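HpcH/HpaI aldolase/citrate lyase family protein (Burkholderia cenocepacia, PDB 4MF4) belongs to the HpcH/HpaI aldolase/citrate lyase family and folds as a TIM barrel that assembles with five further copies of itself. Local coordinates at residues Leu32-Asp37 / Ser250-Trp255; Pro26-Trp31 / Gly47-Cys52; Ser38-Leu43 / Leu69-Ala74; Pro81-Pro86 / Arg102-Pro107. All blocks are in the same frame, centred on the assembly; numbering follows the deposited sequence.

Interaction 1 (Leu32-Asp37 / Ser250-Trp255); sequences LSLGSD and SADVSW
Asp252, the first residue of helix 252-268, reaches across to the loop that leaves strand 27-32, and its carboxylate carries the contact. CG sits in the crowded position between the backbone N and the carbonyl carbon (chi1 54°), which swings the acid forward to the neighbouring loop. Asp252 CB lies 4.1 Å from Leu34 CD1, and next Asp252 CG lies 3.7 Å from Leu34 CG, the two side chains sliding past each other in opposite directions. At the tip the oxygens take consecutive backbone N-H groups. OD1 accepts from Ser33 N (3.0 Å), met from above the carboxylate plane, while OD2 receives Leu34 N (3.1 Å, 161° at the hydrogen) on its syn lone pair. OD1 is also held by a weak bond from Val253 N of its own helix, and OD2 by a water donating over 2.9 Å. Leu34 CD2 packs on Val253 CB at 3.8 Å. Met139 of the third subunit packs on Ser33 and Val253. A buried carboxylate gripped by three backbone N-H groups and a water, at the N-terminal end of a helix, is most likely ionised, and its bonds to Ser33 N and Leu34 N would hold the loop against the helix start.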
loop_
_atom_site.group_PDB
_atom_site.type_symbol
_atom_site.label_atom_id
_atom_site.label_comp_id
_atom_site.label_asym_id
_atom_site.label_seq_id
_atom_site.Cartn_x
_atom_site.Cartn_y
_atom_site.Cartn_z
ATOM N N LEU A 32 -10.881 -17.510 2.908
ATOM C CA LEU A 32 -10.256 -16.501 2.089
ATOM C C LEU A 32 -8.796 -16.337 2.503
ATOM O O LEU A 32 -8.510 -15.704 3.513
ATOM C CB LEU A 32 -10.980 -15.155 2.187
ATOM C CG LEU A 32 -12.480 -15.124 1.927
ATOM C CD1 LEU A 32 -12.982 -13.699 2.091
ATOM C CD2 LEU A 32 -12.828 -15.669 0.556
ATOM N N SER A 33 -7.908 -16.917 1.691
ATOM C CA SER A 33 -6.442 -16.899 1.854
ATOM C C SER A 33 -5.698 -15.915 0.927
ATOM O O SER A 33 -4.550 -15.546 1.212
ATOM C CB SER A 33 -5.865 -18.288 1.536
ATOM O OG SER A 33 -6.483 -19.285 2.335
ATOM N N LEU A 34 -6.320 -15.485 -0.173
ATOM C CA LEU A 34 -5.598 -14.722 -1.188
ATOM C C LEU A 34 -5.286 -13.285 -0.764
ATOM O O LEU A 34 -4.372 -12.654 -1.335
ATOM C CB LEU A 34 -6.365 -14.709 -2.533
ATOM C CG LEU A 34 -6.482 -15.998 -3.362
ATOM C CD1 LEU A 34 -7.560 -15.783 -4.444
ATOM C CD2 LEU A 34 -5.116 -16.331 -3.943
ATOM N N GLY A 35 -5.978 -12.763 0.237
ATOM C CA GLY A 35 -5.689 -11.410 0.717
ATOM C C GLY A 35 -6.081 -10.279 -0.213
ATOM O O GLY A 35 -5.494 -9.190 -0.173
ATOM N N SER A 36 -7.100 -10.528 -1.026
ATOM C CA SER A 36 -7.458 -9.682 -2.159
ATOM C C SER A 36 -8.826 -9.061 -1.934
ATOM O O SER A 36 -9.789 -9.790 -1.714
ATOM C CB SER A 36 -7.525 -10.582 -3.435
ATOM O OG SER A 36 -8.134 -9.881 -4.535
ATOM N N ASP A 37 -8.926 -7.738 -2.012
ATOM C CA ASP A 37 -10.246 -7.047 -1.873
ATOM C C ASP A 37 -11.205 -7.421 -3.013
ATOM O O ASP A 37 -12.376 -7.689 -2.807
ATOM C CB ASP A 37 -10.096 -5.513 -1.836
ATOM C CG ASP A 37 -9.333 -5.012 -0.638
ATOM O OD1 ASP A 37 -9.149 -5.753 0.364
ATOM O OD2 ASP A 37 -8.921 -3.837 -0.708
ATOM N N SER A 250 -13.533 -25.788 1.430
ATOM C CA SER A 250 -12.170 -25.445 1.041
ATOM C C SER A 250 -11.906 -23.925 1.013
ATOM O O SER A 250 -12.485 -23.184 1.789
ATOM C CB SER A 250 -11.813 -26.147 -0.277
ATOM O OG SER A 250 -10.421 -26.118 -0.571
ATOM N N ALA A 251 -11.035 -23.470 0.120
ATOM C CA ALA A 251 -10.447 -22.100 0.159
ATOM C C ALA A 251 -10.398 -21.546 -1.252
ATOM O O ALA A 251 -10.321 -22.324 -2.260
ATOM C CB ALA A 251 -9.030 -22.163 0.741
ATOM N N ASP A 252 -10.454 -20.220 -1.318
ATOM C CA ASP A 252 -10.399 -19.483 -2.584
ATOM C C ASP A 252 -9.221 -19.918 -3.455
ATOM O O ASP A 252 -9.427 -20.249 -4.625
ATOM C CB ASP A 252 -10.355 -17.950 -2.340
ATOM C CG ASP A 252 -9.224 -17.499 -1.410
ATOM O OD1 ASP A 252 -8.423 -18.317 -0.878
ATOM O OD2 ASP A 252 -9.104 -16.269 -1.228
ATOM N N VAL A 253 -8.013 -19.965 -2.889
ATOM C CA VAL A 253 -6.839 -20.240 -3.710
ATOM C C VAL A 253 -6.864 -21.681 -4.236
ATOM O O VAL A 253 -6.386 -21.946 -5.330
ATOM C CB VAL A 253 -5.515 -19.975 -2.951
ATOM C CG1 VAL A 253 -5.336 -20.886 -1.754
ATOM C CG2 VAL A 253 -4.331 -20.116 -3.865
ATOM N N SER A 254 -7.395 -22.609 -3.433
ATOM C CA SER A 254 -7.502 -24.007 -3.841
ATOM C C SER A 254 -8.470 -24.177 -5.028
ATOM O O SER A 254 -8.197 -24.887 -6.010
ATOM C CB SER A 254 -7.942 -24.852 -2.643
ATOM O OG SER A 254 -7.022 -24.671 -1.562
ATOM N N TRP A 255 -9.618 -23.524 -4.941
ATOM C CA TRP A 255 -10.586 -23.586 -6.066
ATOM C C TRP A 255 -10.045 -22.940 -7.328
ATOM O O TRP A 255 -10.258 -23.471 -8.425
ATOM C CB TRP A 255 -11.921 -22.939 -5.694
ATOM C CG TRP A 255 -12.666 -23.818 -4.676
ATOM C CD1 TRP A 255 -13.012 -23.490 -3.396
ATOM C CD2 TRP A 255 -13.175 -25.131 -4.898
ATOM N NE1 TRP A 255 -13.665 -24.530 -2.798
ATOM C CE2 TRP A 255 -13.765 -25.557 -3.693
ATOM C CE3 TRP A 255 -13.128 -26.015 -5.985
ATOM C CZ2 TRP A 255 -14.339 -26.792 -3.546
ATOM C CZ3 TRP A 255 -13.728 -27.253 -5.844
ATOM C CH2 TRP A 255 -14.299 -27.642 -4.620
HETATM O O HOH W 1 -8.848 -13.402 -1.116
#

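Interaction 2 (Pro26-Trp31 / Gly47-Cys52); sequences PLYGLW and GYDWLC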
loop_
_atom_site.group_PDB
_atom_site.type_symbol
_atom_site.label_atom_id
_atom_site.label_comp_id
_atom_site.label_asym_id
_atom_site.label_seq_id
_atom_site.Cartn_x
_atom_site.Cartn_y
_atom_site.Cartn_z
ATOM N N PRO A 26 -27.266 -26.578 8.078
ATOM C CA PRO A 26 -25.872 -26.325 7.765
ATOM C C PRO A 26 -25.617 -24.891 7.311
ATOM O O PRO A 26 -26.482 -24.273 6.663
ATOM C CB PRO A 26 -25.596 -27.269 6.579
ATOM C CG PRO A 26 -26.787 -28.167 6.485
ATOM C CD PRO A 26 -27.913 -27.347 7.008
ATOM N N LEU A 27 -24.426 -24.388 7.619
ATOM C CA LEU A 27 -23.998 -23.076 7.190
ATOM C C LEU A 27 -22.669 -23.192 6.458
ATOM O O LEU A 27 -21.658 -23.575 7.055
ATOM C CB LEU A 27 -23.894 -22.160 8.411
ATOM C CG LEU A 27 -25.158 -22.031 9.258
ATOM C CD1 LEU A 27 -24.876 -21.392 10.602
ATOM C CD2 LEU A 27 -26.160 -21.166 8.494
ATOM N N TYR A 28 -22.669 -22.879 5.167
ATOM C CA TYR A 28 -21.537 -23.159 4.291
ATOM C C TYR A 28 -20.651 -21.925 4.109
ATOM O O TYR A 28 -21.127 -20.807 3.857
ATOM C CB TYR A 28 -22.020 -23.687 2.946
ATOM C CG TYR A 28 -22.798 -24.976 3.055
ATOM C CD1 TYR A 28 -22.145 -26.167 3.308
ATOM C CD2 TYR A 28 -24.181 -25.000 2.897
ATOM C CE1 TYR A 28 -22.845 -27.363 3.433
ATOM C CE2 TYR A 28 -24.909 -26.195 2.997
ATOM C CZ TYR A 28 -24.227 -27.374 3.279
ATOM O OH TYR A 28 -24.893 -28.577 3.425
ATOM N N GLY A 29 -19.342 -22.149 4.212
ATOM C CA GLY A 29 -18.374 -21.060 4.234
ATOM C C GLY A 29 -17.291 -21.304 3.223
ATOM O O GLY A 29 -17.139 -22.414 2.697
ATOM N N LEU A 30 -16.531 -20.265 2.937
ATOM C CA LEU A 30 -15.374 -20.398 2.081
ATOM C C LEU A 30 -14.225 -19.692 2.829
ATOM O O LEU A 30 -14.470 -18.654 3.425
ATOM C CB LEU A 30 -15.704 -19.670 0.780
ATOM C CG LEU A 30 -14.826 -19.845 -0.440
ATOM C CD1 LEU A 30 -14.811 -21.320 -0.931
ATOM C CD2 LEU A 30 -15.348 -18.897 -1.534
ATOM N N TRP A 31 -13.019 -20.279 2.818
ATOM C CA TRP A 31 -11.816 -19.703 3.383
ATOM C C TRP A 31 -11.216 -18.702 2.403
ATOM O O TRP A 31 -11.074 -19.014 1.199
ATOM C CB TRP A 31 -10.767 -20.801 3.610
ATOM C CG TRP A 31 -9.992 -20.628 4.831
ATOM C CD1 TRP A 31 -8.681 -20.283 4.928
ATOM C CD2 TRP A 31 -10.468 -20.828 6.166
ATOM N NE1 TRP A 31 -8.324 -20.236 6.260
ATOM C CE2 TRP A 31 -9.408 -20.560 7.028
ATOM C CE3 TRP A 31 -11.704 -21.190 6.708
ATOM C CZ2 TRP A 31 -9.526 -20.665 8.408
ATOM C CZ3 TRP A 31 -11.828 -21.278 8.079
ATOM C CH2 TRP A 31 -10.752 -21.016 8.918
ATOM N N GLY A 47 -22.804 -16.897 -2.979
ATOM C CA GLY A 47 -23.909 -17.552 -2.271
ATOM C C GLY A 47 -23.605 -18.222 -0.931
ATOM O O GLY A 47 -24.479 -18.871 -0.343
ATOM N N TYR A 48 -22.393 -18.095 -0.430
ATOM C CA TYR A 48 -22.015 -18.784 0.826
ATOM C C TYR A 48 -22.678 -18.090 2.023
ATOM O O TYR A 48 -22.933 -16.865 2.008
ATOM C CB TYR A 48 -20.496 -18.810 0.996
ATOM C CG TYR A 48 -19.864 -19.856 0.128
ATOM C CD1 TYR A 48 -19.634 -19.631 -1.206
ATOM C CD2 TYR A 48 -19.482 -21.080 0.658
ATOM C CE1 TYR A 48 -19.112 -20.647 -2.028
ATOM C CE2 TYR A 48 -18.932 -22.073 -0.132
ATOM C CZ TYR A 48 -18.753 -21.853 -1.467
ATOM O OH TYR A 48 -18.161 -22.822 -2.218
ATOM N N ASP A 49 -22.954 -18.861 3.064
ATOM C CA ASP A 49 -23.477 -18.278 4.335
ATOM C C ASP A 49 -22.409 -17.454 5.074
ATOM O O ASP A 49 -22.732 -16.447 5.734
ATOM C CB ASP A 49 -24.036 -19.383 5.197
ATOM C CG ASP A 49 -25.088 -20.194 4.458
ATOM O OD1 ASP A 49 -26.051 -19.541 3.987
ATOM O OD2 ASP A 49 -24.925 -21.443 4.269
ATOM N N TRP A 50 -21.147 -17.882 5.001
ATOM C CA TRP A 50 -20.065 -17.128 5.658
ATOM C C TRP A 50 -18.789 -17.177 4.854
ATOM O O TRP A 50 -18.616 -18.075 4.038
ATOM C CB TRP A 50 -19.845 -17.624 7.107
ATOM C CG TRP A 50 -19.564 -19.075 7.224
ATOM C CD1 TRP A 50 -20.464 -20.108 7.131
ATOM C CD2 TRP A 50 -18.291 -19.674 7.449
ATOM N NE1 TRP A 50 -19.818 -21.317 7.277
ATOM C CE2 TRP A 50 -18.482 -21.076 7.468
ATOM C CE3 TRP A 50 -17.001 -19.168 7.615
ATOM C CZ2 TRP A 50 -17.440 -21.969 7.667
ATOM C CZ3 TRP A 50 -15.969 -20.068 7.847
ATOM C CH2 TRP A 50 -16.207 -21.465 7.844
ATOM N N LEU A 51 -17.916 -16.193 5.062
ATOM C CA LEU A 51 -16.612 -16.143 4.426
ATOM C C LEU A 51 -15.559 -15.844 5.484
ATOM O O LEU A 51 -15.763 -14.970 6.312
ATOM C CB LEU A 51 -16.555 -15.035 3.370
ATOM C CG LEU A 51 -17.530 -15.106 2.196
ATOM C CD1 LEU A 51 -17.486 -13.832 1.350
ATOM C CD2 LEU A 51 -17.180 -16.268 1.304
ATOM N N CYS A 52 -14.459 -16.583 5.494
ATOM C CA CYS A 52 -13.445 -16.427 6.578
ATOM C C CYS A 52 -12.191 -15.687 6.108
ATOM O O CYS A 52 -11.517 -16.153 5.195
ATOM C CB CYS A 52 -13.036 -17.770 7.174
ATOM S SG CYS A 52 -11.997 -17.561 8.631
HETATM O O HOH W 2 -27.058 -22.724 3.661
#
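Strands 27-32 and 50-54 run parallel as the first two staves of the barrel, the segments joined by six hydrogen bonds, one of them weak. Leu30 is gripped at both ends: its N donates to Trp50 O (3.2 Å, on a lone pair in the carbonyl plane), and its O accepts Cys52 N almost along the C=O axis at 2.9 Å. Tyr28 O takes Trp50 N at 3.1 Å, with a weak second bond from Asp49 N. Asp49 OD2 receives Tyr28 N on its anti lone pair (2.8 Å, 172° at the hydrogen) and a water at 2.6 Å. Trp50 NE1 donates to Leu27 O at 2.9 Å, the oxygen lying in the indole plane but the donor well above the carbonyl plane. Held by that bond, the indole lies with its face over Gly29, which has no side chain to obstruct it; Gly29 CA is 3.3 Å from the five-membered ring centroid. Leu30 CB sits over the Tyr48 ring, whose OH bonds to Thr260 O of the second subunit. Cys52 SG stands over the six-membered ring of Trp31. This is consistent with a register held by main-chain bonds and by the side chains of Asp49 and Trp50.

Interaction 3 (Ser38-Leu43 / Leu69-Ala74); sequences SAAEAL and LRAIAA
Helices 37-43 and 62-73 meet through small residues, with no hydrogen bond between the two segments. Their local axes approach to 7.6 Å at a crossing angle of -30°, a closeness that the alanines on both sides permit. The tight part centres on Ala40, Glu41, Ala71 and Ile72. Ala40 CB points at the other helix and meets Ile72 CG1 at 4.0 Å; that same CG1, set anti to the carbonyl carbon and beside its own backbone N (chi1 -71°), also lies 3.7 Å from Ala40 O. Glu41 CB rests 4.1 Å from Ala71 CB, and Glu41 CG comes down to 3.3 Å from Ala71 O, so the aliphatic part of Glu41 runs past that oxygen. In the TIM barrel these are the helices that follow the first and second strands, neighbours in the outer layer; Ile72 and Leu43 turn toward the barrel wall, touching Leu51 and Leu30. Away from the wall the contact slackens. Glu41 runs out extended, CG anti to the backbone N (chi1 -169°), and its OE2 lies 3.9 Å from Ala74 CB. This looser side is closed by protein rather than left to solvent: Glu41 OE1 forms salt bridges with Arg70 and Arg141 of the fourth subunit, while Arg70 of this chain answers Glu41 of that subunit, and Phe145 of the same copy packs on Glu41.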
loop_
_atom_site.group_PDB
_atom_site.type_symbol
_atom_site.label_atom_id
_atom_site.label_comp_id
_atom_site.label_asym_id
_atom_site.label_seq_id
_atom_site.Cartn_x
_atom_site.Cartn_y
_atom_site.Cartn_z
ATOM N N SER A 38 -10.679 -7.449 -4.231
ATOM C CA SER A 38 -11.496 -7.794 -5.387
ATOM C C SER A 38 -11.997 -9.233 -5.283
ATOM O O SER A 38 -13.150 -9.495 -5.578
ATOM C CB SER A 38 -10.714 -7.548 -6.687
ATOM O OG SER A 38 -9.399 -8.059 -6.591
ATOM N N ALA A 39 -11.148 -10.144 -4.810
ATOM C CA ALA A 39 -11.532 -11.549 -4.665
ATOM C C ALA A 39 -12.615 -11.688 -3.615
ATOM O O ALA A 39 -13.561 -12.455 -3.813
ATOM C CB ALA A 39 -10.363 -12.450 -4.306
ATOM N N ALA A 40 -12.482 -10.939 -2.523
ATOM C CA ALA A 40 -13.470 -10.990 -1.422
ATOM C C ALA A 40 -14.819 -10.446 -1.897
ATOM O O ALA A 40 -15.899 -11.011 -1.561
ATOM C CB ALA A 40 -12.987 -10.183 -0.226
ATOM N N GLU A 41 -14.767 -9.341 -2.627
ATOM C CA GLU A 41 -15.987 -8.742 -3.155
ATOM C C GLU A 41 -16.626 -9.659 -4.182
ATOM O O GLU A 41 -17.842 -9.941 -4.104
ATOM C CB GLU A 41 -15.774 -7.357 -3.768
ATOM C CG GLU A 41 -17.113 -6.697 -4.049
ATOM C CD GLU A 41 -17.050 -5.273 -4.506
ATOM O OE1 GLU A 41 -15.945 -4.698 -4.691
ATOM O OE2 GLU A 41 -18.173 -4.714 -4.677
ATOM N N ALA A 42 -15.817 -10.200 -5.099
ATOM C CA ALA A 42 -16.356 -11.212 -6.030
ATOM C C ALA A 42 -17.013 -12.399 -5.294
ATOM O O ALA A 42 -18.149 -12.772 -5.574
ATOM C CB ALA A 42 -15.269 -11.671 -7.009
ATOM N N LEU A 43 -16.297 -13.007 -4.347
ATOM C CA LEU A 43 -16.829 -14.158 -3.612
ATOM C C LEU A 43 -18.058 -13.870 -2.738
ATOM O O LEU A 43 -18.854 -14.770 -2.454
ATOM C CB LEU A 43 -15.697 -14.882 -2.848
ATOM C CG LEU A 43 -14.693 -15.534 -3.778
ATOM C CD1 LEU A 43 -13.462 -16.031 -3.011
ATOM C CD2 LEU A 43 -15.332 -16.701 -4.547
ATOM N N LEU A 69 -13.352 -6.685 4.785
ATOM C CA LEU A 69 -14.715 -6.471 5.325
ATOM C C LEU A 69 -15.540 -5.487 4.493
ATOM O O LEU A 69 -16.719 -5.699 4.241
ATOM C CB LEU A 69 -14.664 -6.070 6.803
ATOM C CG LEU A 69 -14.143 -7.179 7.728
ATOM C CD1 LEU A 69 -14.019 -6.581 9.143
ATOM C CD2 LEU A 69 -14.997 -8.434 7.726
ATOM N N ARG A 70 -14.932 -4.382 4.120
ATOM C CA ARG A 70 -15.583 -3.344 3.359
ATOM C C ARG A 70 -15.921 -3.925 2.038
ATOM O O ARG A 70 -17.017 -3.687 1.514
ATOM C CB ARG A 70 -14.650 -2.113 3.186
ATOM C CG ARG A 70 -14.647 -1.147 4.337
ATOM C CD ARG A 70 -13.470 -0.190 4.225
ATOM N NE ARG A 70 -13.606 0.708 5.314
ATOM C CZ ARG A 70 -12.621 1.143 6.072
ATOM N NH1 ARG A 70 -11.350 0.783 5.828
ATOM N NH2 ARG A 70 -12.949 1.943 7.070
ATOM N N ALA A 71 -15.006 -4.717 1.478
ATOM C CA ALA A 71 -15.207 -5.236 0.137
ATOM C C ALA A 71 -16.398 -6.228 0.094
ATOM O O ALA A 71 -17.203 -6.209 -0.816
ATOM C CB ALA A 71 -13.947 -5.919 -0.382
ATOM N N ILE A 72 -16.477 -7.094 1.075
ATOM C CA ILE A 72 -17.615 -8.009 1.221
ATOM C C ILE A 72 -18.913 -7.202 1.479
ATOM O O ILE A 72 -19.933 -7.458 0.852
ATOM C CB ILE A 72 -17.381 -9.012 2.385
ATOM C CG1 ILE A 72 -16.289 -10.039 2.039
ATOM C CG2 ILE A 72 -18.665 -9.765 2.752
ATOM C CD1 ILE A 72 -15.694 -10.683 3.271
ATOM N N ALA A 73 -18.878 -6.223 2.395
ATOM C CA ALA A 73 -20.097 -5.450 2.724
ATOM C C ALA A 73 -20.605 -4.676 1.495
ATOM O O ALA A 73 -21.793 -4.459 1.323
ATOM C CB ALA A 73 -19.864 -4.486 3.879
ATOM N N ALA A 74 -19.682 -4.293 0.635
ATOM C CA ALA A 74 -20.026 -3.530 -0.525
ATOM C C ALA A 74 -20.894 -4.281 -1.497
ATOM O O ALA A 74 -21.591 -3.629 -2.285
ATOM C CB ALA A 74 -18.761 -2.993 -1.222
#

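Interaction 4 (Pro81-Pro86 / Arg102-Pro107); sequences PVVRVP and RTLMFP. With EDO (1,2-ethanediol), chain G.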
loop_
_atom_site.group_PDB
_atom_site.type_symbol
_atom_site.label_atom_id
_atom_site.label_comp_id
_atom_site.label_asym_id
_atom_site.label_seq_id
_atom_site.Cartn_x
_atom_site.Cartn_y
_atom_site.Cartn_z
ATOM N N PRO A 81 -19.125 -12.292 7.336
ATOM C CA PRO A 81 -17.691 -12.487 7.552
ATOM C C PRO A 81 -17.334 -13.105 8.920
ATOM O O PRO A 81 -17.977 -12.834 9.981
ATOM C CB PRO A 81 -17.099 -11.061 7.463
ATOM C CG PRO A 81 -18.247 -10.141 7.471
ATOM C CD PRO A 81 -19.537 -10.894 7.518
ATOM N N VAL A 82 -16.318 -13.947 8.879
ATOM C CA VAL A 82 -15.702 -14.513 10.071
ATOM C C VAL A 82 -14.216 -14.145 9.976
ATOM O O VAL A 82 -13.624 -14.193 8.862
ATOM C CB VAL A 82 -15.877 -16.051 10.036
ATOM C CG1 VAL A 82 -15.121 -16.719 11.172
ATOM C CG2 VAL A 82 -17.369 -16.433 10.079
ATOM N N VAL A 83 -13.608 -13.766 11.101
ATOM C CA VAL A 83 -12.156 -13.519 11.129
ATOM C C VAL A 83 -11.458 -14.550 11.987
ATOM O O VAL A 83 -11.827 -14.737 13.162
ATOM C CB VAL A 83 -11.816 -12.065 11.606
ATOM C CG1 VAL A 83 -10.319 -11.889 11.825
ATOM C CG2 VAL A 83 -12.290 -11.045 10.593
ATOM N N ARG A 84 -10.477 -15.273 11.432
ATOM C CA ARG A 84 -9.621 -16.104 12.316
ATOM C C ARG A 84 -8.395 -15.309 12.757
ATOM O O ARG A 84 -7.537 -15.004 11.909
ATOM C CB ARG A 84 -9.160 -17.403 11.674
ATOM C CG ARG A 84 -8.148 -18.136 12.583
ATOM C CD ARG A 84 -8.017 -19.598 12.258
ATOM N NE ARG A 84 -7.246 -19.802 11.041
ATOM C CZ ARG A 84 -6.868 -20.985 10.556
ATOM N NH1 ARG A 84 -7.223 -22.143 11.142
ATOM N NH2 ARG A 84 -6.158 -21.020 9.445
ATOM N N VAL A 85 -8.306 -14.990 14.065
ATOM C CA VAL A 85 -7.198 -14.192 14.569
ATOM C C VAL A 85 -5.937 -15.052 14.647
ATOM O O VAL A 85 -6.024 -16.288 14.634
ATOM C CB VAL A 85 -7.494 -13.491 15.921
ATOM C CG1 VAL A 85 -8.673 -12.547 15.773
ATOM C CG2 VAL A 85 -7.705 -14.487 17.058
ATOM N N PRO A 86 -4.755 -14.407 14.661
ATOM C CA PRO A 86 -3.507 -15.159 14.683
ATOM C C PRO A 86 -3.265 -15.910 15.994
ATOM O O PRO A 86 -2.671 -16.979 15.967
ATOM C CB PRO A 86 -2.418 -14.075 14.498
ATOM C CG PRO A 86 -3.144 -12.866 14.018
ATOM C CD PRO A 86 -4.504 -12.963 14.675
ATOM N N ARG A 102 -17.657 -9.390 13.716
ATOM C CA ARG A 102 -18.513 -9.769 14.854
ATOM C C ARG A 102 -18.509 -11.275 15.121
ATOM O O ARG A 102 -19.137 -11.742 16.086
ATOM C CB ARG A 102 -19.963 -9.298 14.614
ATOM C CG ARG A 102 -20.051 -7.792 14.468
ATOM C CD ARG A 102 -21.489 -7.266 14.533
ATOM N NE ARG A 102 -22.277 -7.742 13.410
ATOM C CZ ARG A 102 -23.580 -7.489 13.253
ATOM N NH1 ARG A 102 -24.271 -6.773 14.154
ATOM N NH2 ARG A 102 -24.205 -7.955 12.196
ATOM N N THR A 103 -17.846 -12.044 14.259
ATOM C CA THR A 103 -17.653 -13.462 14.516
ATOM C C THR A 103 -16.147 -13.739 14.411
ATOM O O THR A 103 -15.506 -13.442 13.391
ATOM C CB THR A 103 -18.449 -14.352 13.543
ATOM O OG1 THR A 103 -19.852 -14.024 13.577
ATOM C CG2 THR A 103 -18.243 -15.808 13.876
ATOM N N LEU A 104 -15.581 -14.270 15.481
ATOM C CA LEU A 104 -14.152 -14.514 15.567
ATOM C C LEU A 104 -13.878 -15.986 15.769
ATOM O O LEU A 104 -14.610 -16.668 16.539
ATOM C CB LEU A 104 -13.590 -13.772 16.755
ATOM C CG LEU A 104 -13.516 -12.270 16.697
ATOM C CD1 LEU A 104 -12.663 -11.776 17.866
ATOM C CD2 LEU A 104 -12.990 -11.806 15.360
ATOM N N MET A 105 -12.858 -16.486 15.074
ATOM C CA MET A 105 -12.376 -17.832 15.282
ATOM C C MET A 105 -11.015 -17.767 15.992
ATOM O O MET A 105 -10.105 -17.062 15.548
ATOM C CB MET A 105 -12.230 -18.596 13.962
ATOM C CG MET A 105 -11.855 -20.062 14.194
ATOM S SD MET A 105 -11.676 -21.020 12.691
ATOM C CE MET A 105 -13.184 -20.646 11.827
ATOM N N PHE A 106 -10.878 -18.516 17.089
ATOM C CA PHE A 106 -9.611 -18.615 17.840
ATOM C C PHE A 106 -8.924 -19.971 17.580
ATOM O O PHE A 106 -9.531 -21.055 17.775
ATOM C CB PHE A 106 -9.906 -18.468 19.332
ATOM C CG PHE A 106 -10.340 -17.113 19.720
ATOM C CD1 PHE A 106 -11.657 -16.717 19.557
ATOM C CD2 PHE A 106 -9.412 -16.202 20.207
ATOM C CE1 PHE A 106 -12.064 -15.448 19.938
ATOM C CE2 PHE A 106 -9.802 -14.938 20.568
ATOM C CZ PHE A 106 -11.145 -14.557 20.427
ATOM N N PRO A 107 -7.671 -19.932 17.128
ATOM C CA PRO A 107 -6.921 -21.142 16.867
ATOM C C PRO A 107 -6.478 -21.787 18.164
ATOM O O PRO A 107 -6.484 -21.155 19.205
ATOM C CB PRO A 107 -5.693 -20.652 16.097
ATOM C CG PRO A 107 -5.545 -19.231 16.385
ATOM C CD PRO A 107 -6.898 -18.705 16.846
HETATM C C1 EDO G . -8.227 -24.153 8.191
HETATM O O1 EDO G . -8.260 -25.268 9.103
HETATM C C2 EDO G . -6.941 -24.079 7.375
HETATM O O2 EDO G . -5.882 -23.560 8.201
HETATM O O HOH W 3 -20.347 -12.560 11.219
HETATM O O HOH W 4 -16.499 -11.298 11.515
#
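Three main-chain hydrogen bonds make the first shell between strands 80-84 and 103-106, which run parallel. Val83 N donates to Thr103 O at 3.0 Å, in the carbonyl plane; Val83 O accepts Met105 N at 2.8 Å, the donor standing somewhat above that plane; and Val85 N reaches Met105 O at 3.1 Å, nearly along the C=O axis. Two waters extend the pairing at its start, both donating to Pro81 O: one accepts from Thr103 OG1 and the other from Thr103 N. Side chains close in on either face. Leu104 CD2 lies 3.9 Å from Val83 CB, and Val85 CG2 lies alongside Phe106 CD2 at 4.0 Å. On the other face the side chains of Arg84 and Met105 cross obliquely, Arg84 CD 3.9 Å from Met105 SD, and Val82 CG2 touches Thr103 CG2. Beyond CG, Arg84 bends at chi3 (75°) and presents the edge of its guanidinium to a bound 1,2-ethanediol, NH2 donating to O2 over 2.8 Å with the oxygen in the guanidinium plane. A second shell holds that group: NE forms a salt bridge with Asp54, and NH1 bonds to Gln164, which probably balances much of the charge and restrains the group's rotation. Thr103 OG1 has a further partner in Asn14. Outward, Leu104 and Phe106 lean on helix 90-98, the crossover between these two strands, and Val83 packs against Val65 of helix 62-73; strands 50-54 and 160-165 flank the pair in the barrel wall.

Interactions 2 and 4 pair strands of the same closed eight-stranded sheet, centres about 13 Å apart, and join directly because strands 50-54 and 80-84 are neighbours. Interaction 1, its centre about 12 Å from that of interaction 2, lies where strand 246-251 meets strand 27-32 and the barrel closes. Along the chain its segments enclose interactions 3 and 4; those of interaction 2 alternate with those of interactions 1 and 3, and interactions 2 and 3 close before interaction 4 opens. Interaction 3, in the helix layer, touches all the others: Leu43 packs on Leu30 and Leu32, Leu69 on Pro81. Interactions 1, 2 and 3 meet the second subunit, which packs where the sheet closes.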